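Local coordinates for sensor protein (Shewanella oneidensis, PDB 3LIC), which is a putative transmembrane sensor histidine kinase of a two-component system whose extracellular PDC domain probably detects an external signal, at residues 77-82 with 88-93; 111-114 with 120-123. All coordinates share one frame; numbering follows the deposited sequence.

Interaction 1: residues 77-82 with 88-93; sequences IAFKPN and KLFSPY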
ATOM      1  N   ILE A  77     -13.699   2.986  10.233  1.00 13.84           N
ATOM      2  CA  ILE A  77     -14.871   3.740   9.827  1.00 13.90           C
ATOM      3  C   ILE A  77     -14.823   5.079  10.534  1.00 15.35           C
ATOM      4  O   ILE A  77     -15.063   5.148  11.730  1.00 15.35           O
ATOM      5  CB  ILE A  77     -16.169   3.049  10.222  1.00 14.82           C
ATOM      6  CG1 ILE A  77     -16.263   1.696   9.509  1.00 14.01           C
ATOM      7  CG2 ILE A  77     -17.418   4.047   9.933  1.00 14.40           C
ATOM      8  CD1 ILE A  77     -17.501   0.922   9.895  1.00 11.56           C
ATOM      9  N   ALA A  78     -14.529   6.149   9.780  1.00 16.04           N
ATOM     10  CA  ALA A  78     -14.142   7.420  10.353  1.00 16.28           C
ATOM     11  C   ALA A  78     -15.148   8.505   9.913  1.00 17.95           C
ATOM     12  O   ALA A  78     -15.447   8.613   8.729  1.00 19.47           O
ATOM     13  CB  ALA A  78     -12.743   7.735   9.932  1.00 15.21           C
ATOM     14  N   PHE A  79     -15.732   9.252  10.855  1.00 18.42           N
ATOM     15  CA  PHE A  79     -16.841  10.202  10.511  1.00 19.89           C
ATOM     16  C   PHE A  79     -16.348  11.655  10.505  1.00 20.13           C
ATOM     17  O   PHE A  79     -15.406  11.974  11.229  1.00 20.20           O
ATOM     18  CB  PHE A  79     -18.065  10.069  11.475  1.00 18.40           C
ATOM     19  CG  PHE A  79     -18.738   8.713  11.418  1.00 19.56           C
ATOM     20  CD1 PHE A  79     -19.796   8.473  10.547  1.00 21.69           C
ATOM     21  CD2 PHE A  79     -18.281   7.685  12.180  1.00 17.29           C
ATOM     22  CE1 PHE A  79     -20.371   7.229  10.486  1.00 24.15           C
ATOM     23  CE2 PHE A  79     -18.859   6.427  12.125  1.00 19.83           C
ATOM     24  CZ  PHE A  79     -19.903   6.204  11.288  1.00 20.59           C
ATOM     25  N   LYS A  80     -16.955  12.508   9.682  1.00 21.76           N
ATOM     26  CA  LYS A  80     -16.708  13.954   9.778  1.00 24.93           C
ATOM     27  C   LYS A  80     -16.887  14.466  11.223  1.00 25.41           C
ATOM     28  O   LYS A  80     -17.722  13.955  11.956  1.00 24.45           O
ATOM     29  CB  LYS A  80     -17.690  14.706   8.909  1.00 24.86           C
ATOM     30  CG  LYS A  80     -17.159  15.279   7.653  1.00 28.72           C
ATOM     31  CD  LYS A  80     -18.267  16.151   7.025  0.50 30.81           C
ATOM     32  CE  LYS A  80     -17.730  17.044   5.911  0.50 32.34           C
ATOM     33  NZ  LYS A  80     -17.558  16.271   4.659  0.50 32.65           N
ATOM     34  N   PRO A  81     -16.126  15.499  11.612  1.00 26.75           N
ATOM     35  CA  PRO A  81     -16.277  16.126  12.939  1.00 27.29           C
ATOM     36  C   PRO A  81     -17.751  16.472  13.235  1.00 28.20           C
ATOM     37  O   PRO A  81     -18.378  17.138  12.425  1.00 28.14           O
ATOM     38  CB  PRO A  81     -15.467  17.419  12.801  1.00 27.43           C
ATOM     39  CG  PRO A  81     -14.510  17.194  11.651  1.00 26.99           C
ATOM     40  CD  PRO A  81     -15.261  16.292  10.710  1.00 27.29           C
ATOM     41  N   ASN A  82     -18.309  16.001  14.358  1.00 29.11           N
ATOM     42  CA  ASN A  82     -19.661  16.442  14.772  1.00 31.40           C
ATOM     43  C   ASN A  82     -20.845  15.853  14.019  1.00 32.56           C
ATOM     44  O   ASN A  82     -21.970  16.378  14.112  1.00 32.33           O
ATOM     45  CB  ASN A  82     -19.773  17.980  14.741  1.00 30.92           C
ATOM     46  CG  ASN A  82     -18.892  18.623  15.769  1.00 29.16           C
ATOM     47  OD1 ASN A  82     -17.990  19.393  15.454  1.00 29.54           O
ATOM     48  ND2 ASN A  82     -19.069  18.206  16.989  1.00 28.56           N
ATOM     49  N   LYS A  88     -16.896  14.833  18.868  1.00 28.53           N
ATOM     50  CA  LYS A  88     -16.342  15.538  17.759  1.00 27.01           C
ATOM     51  C   LYS A  88     -15.812  14.534  16.709  1.00 25.46           C
ATOM     52  O   LYS A  88     -16.286  14.522  15.549  1.00 23.42           O
ATOM     53  CB  LYS A  88     -15.254  16.488  18.214  1.00 27.60           C
ATOM     54  CG  LYS A  88     -14.961  17.604  17.204  1.00 31.47           C
ATOM     55  CD  LYS A  88     -14.366  18.796  17.955  1.00 37.26           C
ATOM     56  CE  LYS A  88     -13.504  19.663  17.065  1.00 39.44           C
ATOM     57  NZ  LYS A  88     -12.546  18.850  16.346  1.00 37.58           N
ATOM     58  N   LEU A  89     -14.864  13.702  17.158  1.00 22.68           N
ATOM     59  CA  LEU A  89     -14.112  12.780  16.323  1.00 22.45           C
ATOM     60  C   LEU A  89     -14.621  11.411  16.674  1.00 21.55           C
ATOM     61  O   LEU A  89     -14.858  11.114  17.855  1.00 21.29           O
ATOM     62  CB  LEU A  89     -12.589  12.868  16.609  1.00 21.33           C
ATOM     63  CG  LEU A  89     -11.887  14.215  16.257  1.00 19.93           C
ATOM     64  CD1 LEU A  89     -10.414  14.076  16.471  1.00 18.25           C
ATOM     65  CD2 LEU A  89     -12.171  14.703  14.805  1.00 20.46           C
ATOM     66  N   PHE A  90     -14.841  10.576  15.673  1.00 19.26           N
ATOM     67  CA  PHE A  90     -15.254   9.223  15.988  1.00 16.98           C
ATOM     68  C   PHE A  90     -14.752   8.329  14.881  1.00 15.36           C
ATOM     69  O   PHE A  90     -15.108   8.499  13.743  1.00 15.30           O
ATOM     70  CB  PHE A  90     -16.803   9.166  16.136  1.00 16.81           C
ATOM     71  CG  PHE A  90     -17.390   7.736  16.417  1.00 15.20           C
ATOM     72  CD1 PHE A  90     -16.902   6.938  17.446  1.00 15.28           C
ATOM     73  CD2 PHE A  90     -18.502   7.276  15.704  1.00 16.67           C
ATOM     74  CE1 PHE A  90     -17.429   5.666  17.720  1.00 15.39           C
ATOM     75  CE2 PHE A  90     -19.081   6.013  15.974  1.00 12.41           C
ATOM     76  CZ  PHE A  90     -18.521   5.190  16.969  1.00 14.77           C
ATOM     77  N   SER A  91     -13.913   7.357  15.218  1.00 14.14           N
ATOM     78  CA  SER A  91     -13.353   6.508  14.203  1.00 10.89           C
ATOM     79  C   SER A  91     -12.946   5.135  14.701  1.00 10.93           C
ATOM     80  O   SER A  91     -11.769   4.790  14.791  1.00  8.64           O
ATOM     81  CB  SER A  91     -12.252   7.233  13.439  1.00 10.31           C
ATOM     82  OG  SER A  91     -11.484   6.346  12.635  1.00 12.32           O
ATOM     83  N   PRO A  92     -13.959   4.297  14.967  1.00 12.51           N
ATOM     84  CA  PRO A  92     -13.672   2.881  15.252  1.00 12.42           C
ATOM     85  C   PRO A  92     -12.681   2.276  14.248  1.00 13.09           C
ATOM     86  O   PRO A  92     -12.792   2.522  13.054  1.00 13.45           O
ATOM     87  CB  PRO A  92     -15.029   2.226  15.071  1.00 12.02           C
ATOM     88  CG  PRO A  92     -16.030   3.385  15.423  1.00 14.76           C
ATOM     89  CD  PRO A  92     -15.411   4.599  14.870  1.00  9.92           C
ATOM     90  N   TYR A  93     -11.779   1.429  14.724  1.00 13.52           N
ATOM     91  CA  TYR A  93     -10.731   0.873  13.888  1.00 13.91           C
ATOM     92  C   TYR A  93     -10.287  -0.448  14.478  1.00 14.05           C
ATOM     93  O   TYR A  93     -10.070  -0.533  15.678  1.00 15.60           O
ATOM     94  CB  TYR A  93      -9.548   1.861  13.912  1.00 14.12           C
ATOM     95  CG  TYR A  93      -8.298   1.373  13.239  1.00 14.73           C
ATOM     96  CD1 TYR A  93      -8.266   1.138  11.843  1.00 14.14           C
ATOM     97  CD2 TYR A  93      -7.120   1.188  13.971  1.00 13.77           C
ATOM     98  CE1 TYR A  93      -7.096   0.684  11.212  1.00 11.21           C
ATOM     99  CE2 TYR A  93      -5.958   0.758  13.341  1.00 11.25           C
ATOM    100  CZ  TYR A  93      -5.956   0.497  11.991  1.00 10.81           C
ATOM    101  OH  TYR A  93      -4.773   0.107  11.410  1.00 14.71           O
TER
HETATM  102  O   HOH W   1     -17.224  12.387  13.971  1.00 30.20           O
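The phenyl rings of F79 and F90 lie side by side with planes only 10° apart, but their centroids are 5.6 Å from each other, so they meet along CD2 and CE2 with little overlap; F79 CD2 and F90 CD2 are 3.6 Å apart. One face of the F90 ring is covered by P92, whose CD sits above its centre, within the same segment. F84 meets the F79 ring edge-to-face, and K87 makes a cation-pi contact with F90. The two side chains point the same way although their first torsions differ: F79 CG is anti to its carbonyl carbon (chi1 -63°), F90 CG anti to its backbone N (chi1 177°).

The backbones that carry the rings run antiparallel. I77 N donates to P92 O at 3.0 Å, and F79 N to F90 O at the same length. Between them S91 CA approaches I77 O at 3.3 Å in a CA-H...O contact. A78 CB packs against S91 OG, a buried hydroxyl with no polar partner in the model. Towards the turn the pairing gives way to a grip on K88 O: N82 N reaches it at 2.8 Å in the carbonyl plane, on a lone pair, while P81 CA adds a CA-H...O contact. A water within hydrogen-bonding distance of K80 O (2.6 Å) and K88 O (2.8 Å) lies between the two segments, and the CG of K88 rests against the N82 amide.

The pair is a beta-hairpin connection within the six-stranded antiparallel sheet of the PDC fold. Strand 161-168 flanks 74-79 and strand 101-105 flanks 92-96; helix 55-68 packs L58 on I77, F90 and P92, whereas helix 119-122 brings W120 and W121 to A78.

Interaction 2: residues 111-114 with 120-123; sequences YDYT and WWSK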
ATOM      1  N   TYR A 111      -5.634   9.572  17.307  1.00 15.41           N
ATOM      2  CA  TYR A 111      -5.119  10.827  16.812  1.00 16.95           C
ATOM      3  C   TYR A 111      -6.225  11.576  16.131  1.00 17.67           C
ATOM      4  O   TYR A 111      -7.303  11.025  15.863  1.00 17.88           O
ATOM      5  CB  TYR A 111      -3.890  10.648  15.907  1.00 15.83           C
ATOM      6  CG  TYR A 111      -4.050   9.663  14.746  1.00 15.99           C
ATOM      7  CD1 TYR A 111      -4.886   9.954  13.635  1.00 14.39           C
ATOM      8  CD2 TYR A 111      -3.364   8.456  14.740  1.00 12.93           C
ATOM      9  CE1 TYR A 111      -5.017   9.054  12.553  1.00 13.05           C
ATOM     10  CE2 TYR A 111      -3.457   7.578  13.638  1.00 13.07           C
ATOM     11  CZ  TYR A 111      -4.302   7.873  12.563  1.00 13.92           C
ATOM     12  OH  TYR A 111      -4.380   6.979  11.484  1.00 16.03           O
ATOM     13  N   ASP A 112      -5.996  12.858  15.928  1.00 18.51           N
ATOM     14  CA  ASP A 112      -7.000  13.686  15.274  1.00 18.66           C
ATOM     15  C   ASP A 112      -6.832  13.476  13.787  1.00 18.53           C
ATOM     16  O   ASP A 112      -5.974  14.119  13.143  1.00 18.01           O
ATOM     17  CB  ASP A 112      -6.782  15.140  15.646  1.00 18.10           C
ATOM     18  CG  ASP A 112      -7.737  16.051  14.947  1.00 21.75           C
ATOM     19  OD1 ASP A 112      -8.619  15.586  14.193  1.00 23.81           O
ATOM     20  OD2 ASP A 112      -7.627  17.246  15.156  1.00 24.91           O
ATOM     21  N   TYR A 113      -7.628  12.546  13.247  1.00 18.38           N
ATOM     22  CA  TYR A 113      -7.443  12.105  11.869  1.00 17.74           C
ATOM     23  C   TYR A 113      -7.727  13.256  10.899  1.00 18.06           C
ATOM     24  O   TYR A 113      -7.356  13.187   9.732  1.00 17.53           O
ATOM     25  CB  TYR A 113      -8.276  10.829  11.570  1.00 17.36           C
ATOM     26  CG  TYR A 113      -9.713  10.935  12.007  1.00 16.98           C
ATOM     27  CD1 TYR A 113     -10.667  11.479  11.146  1.00 14.51           C
ATOM     28  CD2 TYR A 113     -10.132  10.482  13.267  1.00 13.78           C
ATOM     29  CE1 TYR A 113     -11.935  11.600  11.501  1.00 15.12           C
ATOM     30  CE2 TYR A 113     -11.435  10.619  13.637  1.00 12.17           C
ATOM     31  CZ  TYR A 113     -12.330  11.180  12.762  1.00 13.25           C
ATOM     32  OH  TYR A 113     -13.676  11.298  13.067  1.00 12.88           O
ATOM     33  N   THR A 114      -8.382  14.322  11.383  1.00 18.42           N
ATOM     34  CA  THR A 114      -8.757  15.454  10.530  1.00 18.12           C
ATOM     35  C   THR A 114      -7.775  16.630  10.520  1.00 19.39           C
ATOM     36  O   THR A 114      -8.051  17.592   9.867  1.00 21.01           O
ATOM     37  CB  THR A 114     -10.106  16.066  11.008  1.00 19.09           C
ATOM     38  OG1 THR A 114      -9.913  16.783  12.257  1.00 19.00           O
ATOM     39  CG2 THR A 114     -11.171  14.976  11.189  1.00 16.67           C
ATOM     40  N   TRP A 120      -4.988   9.701   4.432  1.00 21.15           N
ATOM     41  CA  TRP A 120      -6.138   8.814   4.296  1.00 19.30           C
ATOM     42  C   TRP A 120      -7.493   9.429   4.612  1.00 19.25           C
ATOM     43  O   TRP A 120      -8.523   8.903   4.188  1.00 17.79           O
ATOM     44  CB  TRP A 120      -5.935   7.529   5.106  1.00 17.57           C
ATOM     45  CG  TRP A 120      -5.991   7.653   6.599  1.00 14.90           C
ATOM     46  CD1 TRP A 120      -4.905   7.633   7.495  1.00  8.66           C
ATOM     47  CD2 TRP A 120      -7.172   7.663   7.405  1.00 13.03           C
ATOM     48  NE1 TRP A 120      -5.357   7.673   8.781  1.00 10.88           N
ATOM     49  CE2 TRP A 120      -6.736   7.715   8.777  1.00 10.88           C
ATOM     50  CE3 TRP A 120      -8.566   7.629   7.111  1.00 12.30           C
ATOM     51  CZ2 TRP A 120      -7.632   7.686   9.850  1.00  9.53           C
ATOM     52  CZ3 TRP A 120      -9.495   7.652   8.204  1.00 13.18           C
ATOM     53  CH2 TRP A 120      -9.014   7.661   9.568  1.00 10.13           C
ATOM     54  N   TRP A 121      -7.484  10.477   5.440  1.00 21.06           N
ATOM     55  CA  TRP A 121      -8.685  11.248   5.743  1.00 21.80           C
ATOM     56  C   TRP A 121      -8.758  12.464   4.775  1.00 24.09           C
ATOM     57  O   TRP A 121      -9.691  12.586   4.017  1.00 24.40           O
ATOM     58  CB  TRP A 121      -8.697  11.745   7.192  1.00 20.24           C
ATOM     59  CG  TRP A 121      -9.847  12.713   7.358  1.00 18.99           C
ATOM     60  CD1 TRP A 121      -9.794  14.079   7.250  1.00 16.68           C
ATOM     61  CD2 TRP A 121     -11.243  12.380   7.532  1.00 15.66           C
ATOM     62  NE1 TRP A 121     -11.051  14.604   7.410  1.00 17.36           N
ATOM     63  CE2 TRP A 121     -11.962  13.599   7.544  1.00 12.52           C
ATOM     64  CE3 TRP A 121     -11.946  11.169   7.657  1.00 13.34           C
ATOM     65  CZ2 TRP A 121     -13.347  13.668   7.717  1.00 15.11           C
ATOM     66  CZ3 TRP A 121     -13.364  11.228   7.814  1.00 17.38           C
ATOM     67  CH2 TRP A 121     -14.043  12.484   7.866  1.00 13.75           C
ATOM     68  N   SER A 122      -7.741  13.315   4.786  1.00 26.34           N
ATOM     69  CA  SER A 122      -7.801  14.607   4.105  1.00 29.67           C
ATOM     70  C   SER A 122      -8.077  14.443   2.609  1.00 33.33           C
ATOM     71  O   SER A 122      -8.969  15.109   2.055  1.00 34.27           O
ATOM     72  CB  SER A 122      -6.486  15.335   4.276  1.00 29.24           C
ATOM     73  OG  SER A 122      -6.212  15.624   5.618  1.00 26.77           O
ATOM     74  N   LYS A 123      -7.324  13.571   1.939  1.00 36.10           N
ATOM     75  CA  LYS A 123      -7.476  13.480   0.483  1.00 39.59           C
ATOM     76  C   LYS A 123      -8.887  13.003   0.099  1.00 41.81           C
ATOM     77  O   LYS A 123      -9.515  13.515  -0.832  1.00 43.92           O
ATOM     78  CB  LYS A 123      -6.388  12.603  -0.115  1.00 38.94           C
ATOM     79  CG  LYS A 123      -5.130  13.377  -0.389  1.00 41.40           C
ATOM     80  CD  LYS A 123      -5.482  14.581  -1.298  1.00 47.66           C
ATOM     81  CE  LYS A 123      -4.257  15.267  -1.950  1.00 48.09           C
ATOM     82  NZ  LYS A 123      -4.676  16.613  -2.503  1.00 50.07           N
TER
HETATM   83  O   HOH W   2      -5.537  14.616   8.315  1.00 24.43           O
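Y113 packs tightly against two tryptophans of helix 119-122, W121 at its ring and W120 mainly at its CB. The Y113 ring edge is directed at the face of W121, the planes 64° apart, which makes a T-shaped pair with centroids separated by 5.2 Å; Y113 CD1 comes to 3.7 Å from W121 CE3. W120 meets Y113 nearer the base of the side chain, its CZ2 3.6 Å from Y113 CB, while the two rings are slid apart and barely overlap. T114 CG2 lies over the same face of W121 as Y113 CD1, in a CH-pi contact 4.1 Å from the centroid of the five-membered ring. With CG anti to the backbone N (chi1 171°), the W121 indole reaches alongside T114 and presents this face to the loop. A leucine in place of W121 would probably leave the Y113 edge and the T114 methyl without a broad aromatic face and open a gap between loop and helix.

These rings form an aromatic cluster in the PDC fold, where W120 and W121 also lie on V162 of strand 161-168. At its border W120 NE1 donates to Y111 OH at 3.0 Å, a somewhat bent bond (150°) close to the indole plane; Y111 OH is also bonded to D138.

The looser, more solvent-accessible side lies at D112, which does not touch the helix segment, and at the partly exposed S122. D112 OD1 accepts from T114 N, closing an Asx turn, and from T114 OG1 at 2.6 Å, so two donors hold the carboxylate oxygen within the loop. On this side the link to the helix runs through a water, which donates to Y113 O at 2.7 Å and accepts from S122 OG.

In the fold
Interactions 1 and 2 follow one another along the chain, the strand connection closing before the aromatic contact opens, and their centres are about 10 Å apart within the first PDC sensor domain. They meet directly through Y113 OH, which lies 2.6 Å from F79 O and 2.9 Å from F90 N, both probable hydrogen bonds, so one loop tyrosine joins the end of strand 74-79 to the loop leading into strand 92-96. W121 CH2 also packs on K80 N at 3.4 Å. Helix 119-122 lies over strands 74-79 and 161-168, while Y113 ties loop 111-114 to the F79 and F90 backbone. Together the two contacts probably join the six-stranded sheet to its loop-helix cover.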